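Local structure of Two-component system sensor histidine kinase (Bacteroides thetaiotaomicron, 3OTT) at residues N61-Y75 and M78-R90. The protein is probably a membrane-bound sensor histidine kinase that also regulates transcription, this chain being its extracellular beta-propeller and beta-sandwich part, an apparent saccharide sensor. Residues are numbered along the deposited sequence; the frame is centred on the assembly and turned at random. Where two conformers were deposited one is given.
Sequences NNTRIYCGVIIDNTY and MGTDNGILVYNYR
Arg90 sets CG anti to its carbonyl carbon (chi1 -71°) and then runs extended to NE, which carries the guanidinium across Thr74 to the backbone of Asn73. Tyr66, turned the same way at chi1 (-63°), brings its hydroxyl to Asp81. The two contacts lie at opposite ends of one blade of a beta-propeller, a four-stranded antiparallel sheet that includes strands 67-71, 75-79 and 84-88. At the Arg90 end, NE (2.9 Å) and NH2 (3.2 Å) both donate to Asn73 O, side-on and in the guanidinium plane. The aliphatic part of Arg90 crosses Thr74 at about a right angle, with CD 3.5 Å from Thr74 OG1. Next to it, Tyr89 N donates to Thr74 O, and the Tyr89 ring lies against the Thr74 backbone, CE2 close to Thr74 C. Replacing Arg90 with an alanine would probably leave Asn73 O without these two donors and the turn at Asn73 less firmly held. Asn73 OD1 is hydrogen-bonded to Ser31 OG, and Asp72 forms a salt bridge with Arg374 of the second subunit. Toward the Tyr66 end, Ile65 CG2 packs on Met78 CB at 3.8 Å. There, Tyr66 N donates to Gly79 O (2.8 Å). A water links Thr63 OG1, Arg64 O and Asp81 N. Tyr66 OH donates to the syn lone pair of Asp81 OD1 at 2.7 Å, with ring and carboxylate planes 40° apart.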
ATOM      1  N   ASN B  61     -19.503  33.813 -10.338  1.00 22.37           N
ATOM      2  CA  ASN B  61     -18.160  33.154 -10.196  1.00 19.69           C
ATOM      3  C   ASN B  61     -16.952  34.094 -10.007  1.00 18.82           C
ATOM      4  O   ASN B  61     -15.863  33.637  -9.713  1.00 15.74           O
ATOM      5  CB  ASN B  61     -17.858  32.217 -11.380  1.00 18.79           C
ATOM      6  CG  ASN B  61     -18.091  32.881 -12.690  1.00 20.32           C
ATOM      7  OD1 ASN B  61     -17.552  33.966 -12.980  1.00 19.17           O
ATOM      8  ND2 ASN B  61     -18.961  32.286 -13.479  1.00 21.64           N
ATOM      9  N   ASN B  62     -17.177  35.388 -10.239  1.00 19.78           N
ATOM     10  CA  ASN B  62     -16.215  36.472 -10.056  1.00 20.43           C
ATOM     11  C   ASN B  62     -16.348  36.914  -8.603  1.00 20.74           C
ATOM     12  O   ASN B  62     -17.008  37.901  -8.325  1.00 21.20           O
ATOM     13  CB  ASN B  62     -16.645  37.630 -10.952  1.00 20.88           C
ATOM     14  CG  ASN B  62     -15.671  38.826 -10.961  1.00 24.81           C
ATOM     15  OD1 ASN B  62     -16.055  39.895 -11.431  1.00 29.42           O
ATOM     16  ND2 ASN B  62     -14.411  38.643 -10.515  1.00 22.88           N
ATOM     17  N   THR B  63     -15.759  36.159  -7.675  1.00 18.90           N
ATOM     18  CA  THR B  63     -16.027  36.363  -6.272  1.00 17.74           C
ATOM     19  C   THR B  63     -14.850  35.842  -5.499  1.00 16.84           C
ATOM     20  O   THR B  63     -14.021  35.103  -6.036  1.00 16.98           O
ATOM     21  CB  THR B  63     -17.372  35.682  -5.850  1.00 18.20           C
ATOM     22  OG1 THR B  63     -17.758  36.102  -4.553  1.00 19.59           O
ATOM     23  CG2 THR B  63     -17.322  34.131  -5.912  1.00 16.01           C
ATOM     24  N   ARG B  64     -14.719  36.236  -4.248  1.00 15.36           N
ATOM     25  CA  ARG B  64     -13.556  35.843  -3.485  0.50 14.82           C
ATOM     26  C   ARG B  64     -13.685  34.386  -3.033  1.00 14.67           C
ATOM     27  O   ARG B  64     -14.734  33.964  -2.560  1.00 14.38           O
ATOM     28  CB  ARG B  64     -13.327  36.795  -2.299  0.50 14.72           C
ATOM     29  CG  ARG B  64     -12.165  36.404  -1.378  0.50 17.46           C
ATOM     30  CD  ARG B  64     -11.950  37.399  -0.201  0.50 23.09           C
ATOM     31  NE  ARG B  64     -10.526  37.682   0.007  0.50 24.00           N
ATOM     32  CZ  ARG B  64     -10.019  38.909   0.191  0.50 24.41           C
ATOM     33  NH1 ARG B  64     -10.810  40.000   0.269  0.50 22.30           N
ATOM     34  NH2 ARG B  64      -8.719  39.043   0.329  0.50 18.73           N
ATOM     35  N   ILE B  65     -12.595  33.639  -3.160  1.00 14.06           N
ATOM     36  CA  ILE B  65     -12.539  32.269  -2.755  1.00 14.35           C
ATOM     37  C   ILE B  65     -11.768  32.184  -1.427  1.00 15.48           C
ATOM     38  O   ILE B  65     -10.681  32.748  -1.310  1.00 15.56           O
ATOM     39  CB  ILE B  65     -11.732  31.448  -3.789  1.00 13.72           C
ATOM     40  CG1 ILE B  65     -12.202  31.724  -5.231  1.00 15.96           C
ATOM     41  CG2 ILE B  65     -11.758  29.905  -3.485  1.00 10.74           C
ATOM     42  CD1 ILE B  65     -13.611  31.302  -5.486  1.00 14.20           C
ATOM     43  N   TYR B  66     -12.280  31.458  -0.439  1.00 14.99           N
ATOM     44  CA  TYR B  66     -11.555  31.407   0.850  1.00 14.55           C
ATOM     45  C   TYR B  66     -10.830  30.111   1.089  1.00 15.03           C
ATOM     46  O   TYR B  66      -9.907  30.065   1.903  1.00 16.02           O
ATOM     47  CB  TYR B  66     -12.512  31.682   1.995  1.00 14.02           C
ATOM     48  CG  TYR B  66     -13.108  33.071   1.927  1.00 12.25           C
ATOM     49  CD1 TYR B  66     -12.473  34.161   2.561  1.00 10.96           C
ATOM     50  CD2 TYR B  66     -14.340  33.288   1.255  1.00 13.05           C
ATOM     51  CE1 TYR B  66     -13.022  35.461   2.512  1.00 14.05           C
ATOM     52  CE2 TYR B  66     -14.917  34.629   1.173  1.00 16.74           C
ATOM     53  CZ  TYR B  66     -14.232  35.690   1.799  1.00 16.44           C
ATOM     54  OH  TYR B  66     -14.772  36.942   1.768  1.00 20.32           O
ATOM     55  N   CYS B  67     -11.261  29.054   0.402  1.00 15.30           N
ATOM     56  CA  CYS B  67     -10.758  27.730   0.654  1.00 16.86           C
ATOM     57  C   CYS B  67     -11.315  26.861  -0.458  1.00 17.00           C
ATOM     58  O   CYS B  67     -12.243  27.288  -1.144  1.00 17.83           O
ATOM     59  CB  CYS B  67     -11.263  27.213   2.005  1.00 16.59           C
ATOM     60  SG  CYS B  67     -13.047  26.953   2.043  1.00 17.03           S
ATOM     61  N   GLY B  68     -10.756  25.667  -0.617  1.00 15.50           N
ATOM     62  CA  GLY B  68     -11.242  24.716  -1.594  1.00 16.06           C
ATOM     63  C   GLY B  68     -10.810  23.310  -1.279  1.00 15.74           C
ATOM     64  O   GLY B  68      -9.849  23.132  -0.572  1.00 16.25           O
ATOM     65  N   VAL B  69     -11.547  22.318  -1.786  1.00 15.30           N
ATOM     66  CA  VAL B  69     -11.090  20.949  -1.852  1.00 14.75           C
ATOM     67  C   VAL B  69     -11.547  20.322  -3.161  1.00 15.07           C
ATOM     68  O   VAL B  69     -12.529  20.771  -3.740  1.00 14.01           O
ATOM     69  CB  VAL B  69     -11.653  20.019  -0.725  1.00 16.11           C
ATOM     70  CG1 VAL B  69     -10.988  20.309   0.533  1.00 18.81           C
ATOM     71  CG2 VAL B  69     -13.157  20.100  -0.612  1.00 12.34           C
ATOM     72  N   ILE B  70     -10.850  19.274  -3.592  1.00 13.65           N
ATOM     73  CA  ILE B  70     -11.227  18.547  -4.781  1.00 15.76           C
ATOM     74  C   ILE B  70     -12.130  17.364  -4.351  1.00 17.38           C
ATOM     75  O   ILE B  70     -11.756  16.607  -3.440  1.00 17.11           O
ATOM     76  CB  ILE B  70      -9.965  18.070  -5.524  1.00 15.80           C
ATOM     77  CG1 ILE B  70      -9.172  19.284  -6.046  1.00 16.84           C
ATOM     78  CG2 ILE B  70     -10.317  17.092  -6.641  1.00 16.41           C
ATOM     79  CD1 ILE B  70      -7.866  18.902  -6.840  1.00 17.62           C
ATOM     80  N   ILE B  71     -13.265  17.198  -5.051  1.00 17.44           N
ATOM     81  CA  ILE B  71     -14.270  16.187  -4.777  1.00 16.06           C
ATOM     82  C   ILE B  71     -14.499  15.303  -6.036  1.00 17.22           C
ATOM     83  O   ILE B  71     -14.566  15.802  -7.157  1.00 16.80           O
ATOM     84  CB  ILE B  71     -15.638  16.895  -4.351  1.00 16.62           C
ATOM     85  CG1 ILE B  71     -15.529  17.669  -3.025  1.00 14.05           C
ATOM     86  CG2 ILE B  71     -16.793  15.966  -4.315  1.00 12.21           C
ATOM     87  CD1 ILE B  71     -14.957  16.894  -1.893  1.00 15.67           C
ATOM     88  N   ASP B  72     -14.589  13.989  -5.836  1.00 17.80           N
ATOM     89  CA  ASP B  72     -14.863  12.989  -6.900  1.00 18.72           C
ATOM     90  C   ASP B  72     -13.889  13.055  -8.093  1.00 18.34           C
ATOM     91  O   ASP B  72     -14.246  12.659  -9.175  1.00 17.75           O
ATOM     92  CB  ASP B  72     -16.348  13.032  -7.370  1.00 19.21           C
ATOM     93  CG  ASP B  72     -17.369  12.784  -6.209  1.00 22.27           C
ATOM     94  OD1 ASP B  72     -16.935  12.312  -5.111  1.00 22.38           O
ATOM     95  OD2 ASP B  72     -18.599  13.058  -6.401  1.00 21.12           O
ATOM     96  N   ASN B  73     -12.670  13.560  -7.872  1.00 17.85           N
ATOM     97  CA  ASN B  73     -11.657  13.637  -8.928  1.00 18.92           C
ATOM     98  C   ASN B  73     -12.199  14.451 -10.127  1.00 19.33           C
ATOM     99  O   ASN B  73     -11.831  14.200 -11.282  1.00 19.67           O
ATOM    100  CB  ASN B  73     -11.324  12.217  -9.391  1.00 19.59           C
ATOM    101  CG  ASN B  73      -9.943  12.103 -10.052  1.00 22.44           C
ATOM    102  OD1 ASN B  73      -9.039  12.918  -9.841  1.00 24.17           O
ATOM    103  ND2 ASN B  73      -9.785  11.067 -10.864  1.00 25.06           N
ATOM    104  N   THR B  74     -13.142  15.364  -9.873  1.00 17.63           N
ATOM    105  CA  THR B  74     -13.662  16.154 -10.954  1.00 16.47           C
ATOM    106  C   THR B  74     -14.158  17.534 -10.567  1.00 17.01           C
ATOM    107  O   THR B  74     -14.314  18.370 -11.453  1.00 17.35           O
ATOM    108  CB  THR B  74     -14.721  15.405 -11.819  1.00 17.20           C
ATOM    109  OG1 THR B  74     -14.959  16.160 -13.008  1.00 18.62           O
ATOM    110  CG2 THR B  74     -16.071  15.211 -11.096  1.00 13.01           C
ATOM    111  N   TYR B  75     -14.433  17.789  -9.280  1.00 16.81           N
ATOM    112  CA  TYR B  75     -14.949  19.132  -8.881  1.00 16.82           C
ATOM    113  C   TYR B  75     -13.986  19.920  -8.005  1.00 17.08           C
ATOM    114  O   TYR B  75     -13.232  19.365  -7.222  1.00 19.96           O
ATOM    115  CB  TYR B  75     -16.299  19.058  -8.132  1.00 16.64           C
ATOM    116  CG  TYR B  75     -17.379  18.235  -8.805  1.00 16.69           C
ATOM    117  CD1 TYR B  75     -18.093  18.730  -9.922  1.00 17.12           C
ATOM    118  CD2 TYR B  75     -17.712  16.974  -8.322  1.00 17.65           C
ATOM    119  CE1 TYR B  75     -19.067  17.948 -10.553  1.00 15.60           C
ATOM    120  CE2 TYR B  75     -18.682  16.174  -8.964  1.00 16.51           C
ATOM    121  CZ  TYR B  75     -19.345  16.666 -10.056  1.00 17.03           C
ATOM    122  OH  TYR B  75     -20.319  15.845 -10.600  1.00 20.81           O
ATOM    123  N   MET B  78     -15.409  25.243  -3.578  1.00 16.16           N
ATOM    124  CA  MET B  78     -14.698  26.429  -3.111  1.00 16.45           C
ATOM    125  C   MET B  78     -15.591  27.279  -2.209  1.00 15.78           C
ATOM    126  O   MET B  78     -16.742  27.557  -2.568  1.00 15.88           O
ATOM    127  CB  MET B  78     -14.267  27.248  -4.340  1.00 16.51           C
ATOM    128  CG  MET B  78     -13.351  26.420  -5.306  1.00 18.32           C
ATOM    129  SD  MET B  78     -13.012  27.451  -6.723  1.00 24.10           S
ATOM    130  CE  MET B  78     -14.534  27.337  -7.686  1.00 18.77           C
ATOM    131  N   GLY B  79     -15.069  27.709  -1.059  1.00 13.80           N
ATOM    132  CA  GLY B  79     -15.874  28.517  -0.173  1.00 13.06           C
ATOM    133  C   GLY B  79     -15.884  29.974  -0.551  1.00 12.99           C
ATOM    134  O   GLY B  79     -14.850  30.503  -0.895  1.00 13.37           O
ATOM    135  N   THR B  80     -17.044  30.633  -0.453  1.00 14.22           N
ATOM    136  CA  THR B  80     -17.254  32.037  -0.900  1.00 15.33           C
ATOM    137  C   THR B  80     -18.204  32.708   0.113  1.00 15.68           C
ATOM    138  O   THR B  80     -18.693  32.022   1.009  1.00 15.03           O
ATOM    139  CB  THR B  80     -17.943  32.117  -2.321  1.00 15.83           C
ATOM    140  OG1 THR B  80     -19.256  31.585  -2.242  1.00 16.34           O
ATOM    141  CG2 THR B  80     -17.198  31.317  -3.418  1.00 15.89           C
ATOM    142  N   ASP B  81     -18.458  34.009  -0.044  1.00 15.54           N
ATOM    143  CA  ASP B  81     -19.523  34.753   0.661  1.00 18.13           C
ATOM    144  C   ASP B  81     -20.902  34.119   0.452  1.00 19.33           C
ATOM    145  O   ASP B  81     -21.746  34.082   1.357  1.00 19.42           O
ATOM    146  CB  ASP B  81     -19.574  36.193   0.099  1.00 17.89           C
ATOM    147  CG  ASP B  81     -18.240  36.973   0.318  1.00 21.72           C
ATOM    148  OD1 ASP B  81     -17.355  36.518   1.108  1.00 25.16           O
ATOM    149  OD2 ASP B  81     -18.075  38.065  -0.283  1.00 24.08           O
ATOM    150  N   ASN B  82     -21.154  33.629  -0.755  1.00 21.08           N
ATOM    151  CA  ASN B  82     -22.466  33.083  -1.011  1.00 23.75           C
ATOM    152  C   ASN B  82     -22.587  31.587  -0.681  1.00 23.76           C
ATOM    153  O   ASN B  82     -23.679  31.028  -0.628  1.00 25.35           O
ATOM    154  CB  ASN B  82     -22.957  33.362  -2.405  1.00 24.07           C
ATOM    155  CG  ASN B  82     -24.421  32.970  -2.566  1.00 31.66           C
ATOM    156  OD1 ASN B  82     -24.766  32.196  -3.470  1.00 39.11           O
ATOM    157  ND2 ASN B  82     -25.292  33.474  -1.667  1.00 32.25           N
ATOM    158  N   GLY B  83     -21.479  30.946  -0.387  1.00 22.31           N
ATOM    159  CA  GLY B  83     -21.605  29.596   0.082  1.00 21.15           C
ATOM    160  C   GLY B  83     -20.500  28.764  -0.482  1.00 19.25           C
ATOM    161  O   GLY B  83     -19.337  28.846  -0.056  1.00 18.42           O
ATOM    162  N   ILE B  84     -20.883  27.941  -1.426  1.00 18.99           N
ATOM    163  CA  ILE B  84     -19.962  27.052  -2.055  1.00 18.80           C
ATOM    164  C   ILE B  84     -20.168  27.115  -3.523  1.00 18.82           C
ATOM    165  O   ILE B  84     -21.243  26.901  -4.014  1.00 19.48           O
ATOM    166  CB  ILE B  84     -20.130  25.621  -1.560  1.00 20.01           C
ATOM    167  CG1 ILE B  84     -19.690  25.555  -0.100  1.00 16.07           C
ATOM    168  CG2 ILE B  84     -19.358  24.644  -2.469  1.00 18.84           C
ATOM    169  CD1 ILE B  84     -19.637  24.202   0.461  1.00 23.37           C
ATOM    170  N   LEU B  85     -19.095  27.421  -4.217  1.00 17.23           N
ATOM    171  CA  LEU B  85     -19.096  27.484  -5.636  1.00 16.96           C
ATOM    172  C   LEU B  85     -18.480  26.177  -6.124  1.00 16.91           C
ATOM    173  O   LEU B  85     -17.394  25.787  -5.671  1.00 18.20           O
ATOM    174  CB  LEU B  85     -18.246  28.679  -6.007  1.00 16.55           C
ATOM    175  CG  LEU B  85     -18.258  29.130  -7.448  1.00 21.45           C
ATOM    176  CD1 LEU B  85     -19.703  29.524  -7.933  1.00 17.03           C
ATOM    177  CD2 LEU B  85     -17.216  30.288  -7.539  1.00 17.75           C
ATOM    178  N   VAL B  86     -19.207  25.445  -6.963  1.00 16.18           N
ATOM    179  CA  VAL B  86     -18.748  24.176  -7.448  1.00 15.57           C
ATOM    180  C   VAL B  86     -18.287  24.214  -8.933  1.00 16.53           C
ATOM    181  O   VAL B  86     -19.087  24.485  -9.852  1.00 19.42           O
ATOM    182  CB  VAL B  86     -19.803  23.100  -7.217  1.00 14.99           C
ATOM    183  CG1 VAL B  86     -19.377  21.789  -7.844  1.00 13.93           C
ATOM    184  CG2 VAL B  86     -20.045  22.931  -5.709  1.00 11.93           C
ATOM    185  N   TYR B  87     -17.026  23.887  -9.177  1.00 15.28           N
ATOM    186  CA  TYR B  87     -16.511  23.990 -10.521  1.00 14.96           C
ATOM    187  C   TYR B  87     -16.116  22.611 -11.039  1.00 14.71           C
ATOM    188  O   TYR B  87     -15.298  21.901 -10.434  1.00 13.31           O
ATOM    189  CB  TYR B  87     -15.330  25.003 -10.568  1.00 13.92           C
ATOM    190  CG  TYR B  87     -14.665  25.134 -11.927  1.00 13.33           C
ATOM    191  CD1 TYR B  87     -15.316  25.798 -13.008  1.00 18.43           C
ATOM    192  CD2 TYR B  87     -13.409  24.632 -12.140  1.00 15.26           C
ATOM    193  CE1 TYR B  87     -14.707  25.913 -14.272  1.00 16.16           C
ATOM    194  CE2 TYR B  87     -12.757  24.766 -13.399  1.00 16.92           C
ATOM    195  CZ  TYR B  87     -13.422  25.398 -14.437  1.00 17.55           C
ATOM    196  OH  TYR B  87     -12.784  25.511 -15.631  1.00 21.42           O
ATOM    197  N   ASN B  88     -16.730  22.202 -12.135  1.00 14.79           N
ATOM    198  CA  ASN B  88     -16.314  20.939 -12.778  1.00 14.94           C
ATOM    199  C   ASN B  88     -15.109  21.210 -13.667  1.00 14.15           C
ATOM    200  O   ASN B  88     -15.252  21.758 -14.716  1.00 14.53           O
ATOM    201  CB  ASN B  88     -17.485  20.280 -13.546  1.00 15.18           C
ATOM    202  CG  ASN B  88     -17.113  18.928 -14.162  1.00 16.01           C
ATOM    203  OD1 ASN B  88     -15.945  18.648 -14.394  1.00 15.94           O
ATOM    204  ND2 ASN B  88     -18.128  18.083 -14.437  1.00 16.02           N
ATOM    205  N   TYR B  89     -13.920  20.830 -13.241  1.00 14.14           N
ATOM    206  CA  TYR B  89     -12.748  21.215 -13.981  1.00 14.63           C
ATOM    207  C   TYR B  89     -12.511  20.342 -15.237  1.00 15.80           C
ATOM    208  O   TYR B  89     -11.750  20.732 -16.146  1.00 16.59           O
ATOM    209  CB  TYR B  89     -11.532  21.239 -13.046  1.00 14.22           C
ATOM    210  CG  TYR B  89     -10.977  19.869 -12.632  1.00 13.82           C
ATOM    211  CD1 TYR B  89     -10.145  19.131 -13.476  1.00 10.97           C
ATOM    212  CD2 TYR B  89     -11.301  19.322 -11.390  1.00 12.12           C
ATOM    213  CE1 TYR B  89      -9.603  17.895 -13.068  1.00 14.77           C
ATOM    214  CE2 TYR B  89     -10.777  18.071 -10.970  1.00 12.88           C
ATOM    215  CZ  TYR B  89      -9.967  17.367 -11.809  1.00 13.49           C
ATOM    216  OH  TYR B  89      -9.479  16.176 -11.367  1.00 17.86           O
ATOM    217  N   ARG B  90     -13.168  19.187 -15.316  1.00 15.50           N
ATOM    218  CA  ARG B  90     -13.018  18.360 -16.514  1.00 16.93           C
ATOM    219  C   ARG B  90     -13.957  18.893 -17.584  1.00 17.65           C
ATOM    220  O   ARG B  90     -13.587  19.001 -18.740  1.00 18.06           O
ATOM    221  CB  ARG B  90     -13.331  16.866 -16.286  1.00 15.75           C
ATOM    222  CG  ARG B  90     -12.283  16.193 -15.462  1.00 16.93           C
ATOM    223  CD  ARG B  90     -12.648  14.729 -15.189  1.00 17.75           C
ATOM    224  NE  ARG B  90     -11.684  14.243 -14.188  1.00 22.66           N
ATOM    225  CZ  ARG B  90     -10.509  13.707 -14.483  1.00 25.44           C
ATOM    226  NH1 ARG B  90     -10.166  13.532 -15.776  1.00 26.79           N
ATOM    227  NH2 ARG B  90      -9.705  13.310 -13.500  1.00 22.99           N
TER
HETATM  228  O   HOH W   1     -16.907  35.512  -2.071  1.00  4.07           O
HETATM  229  O   HOH W   2     -16.860  15.213 -15.238  1.00 15.10           O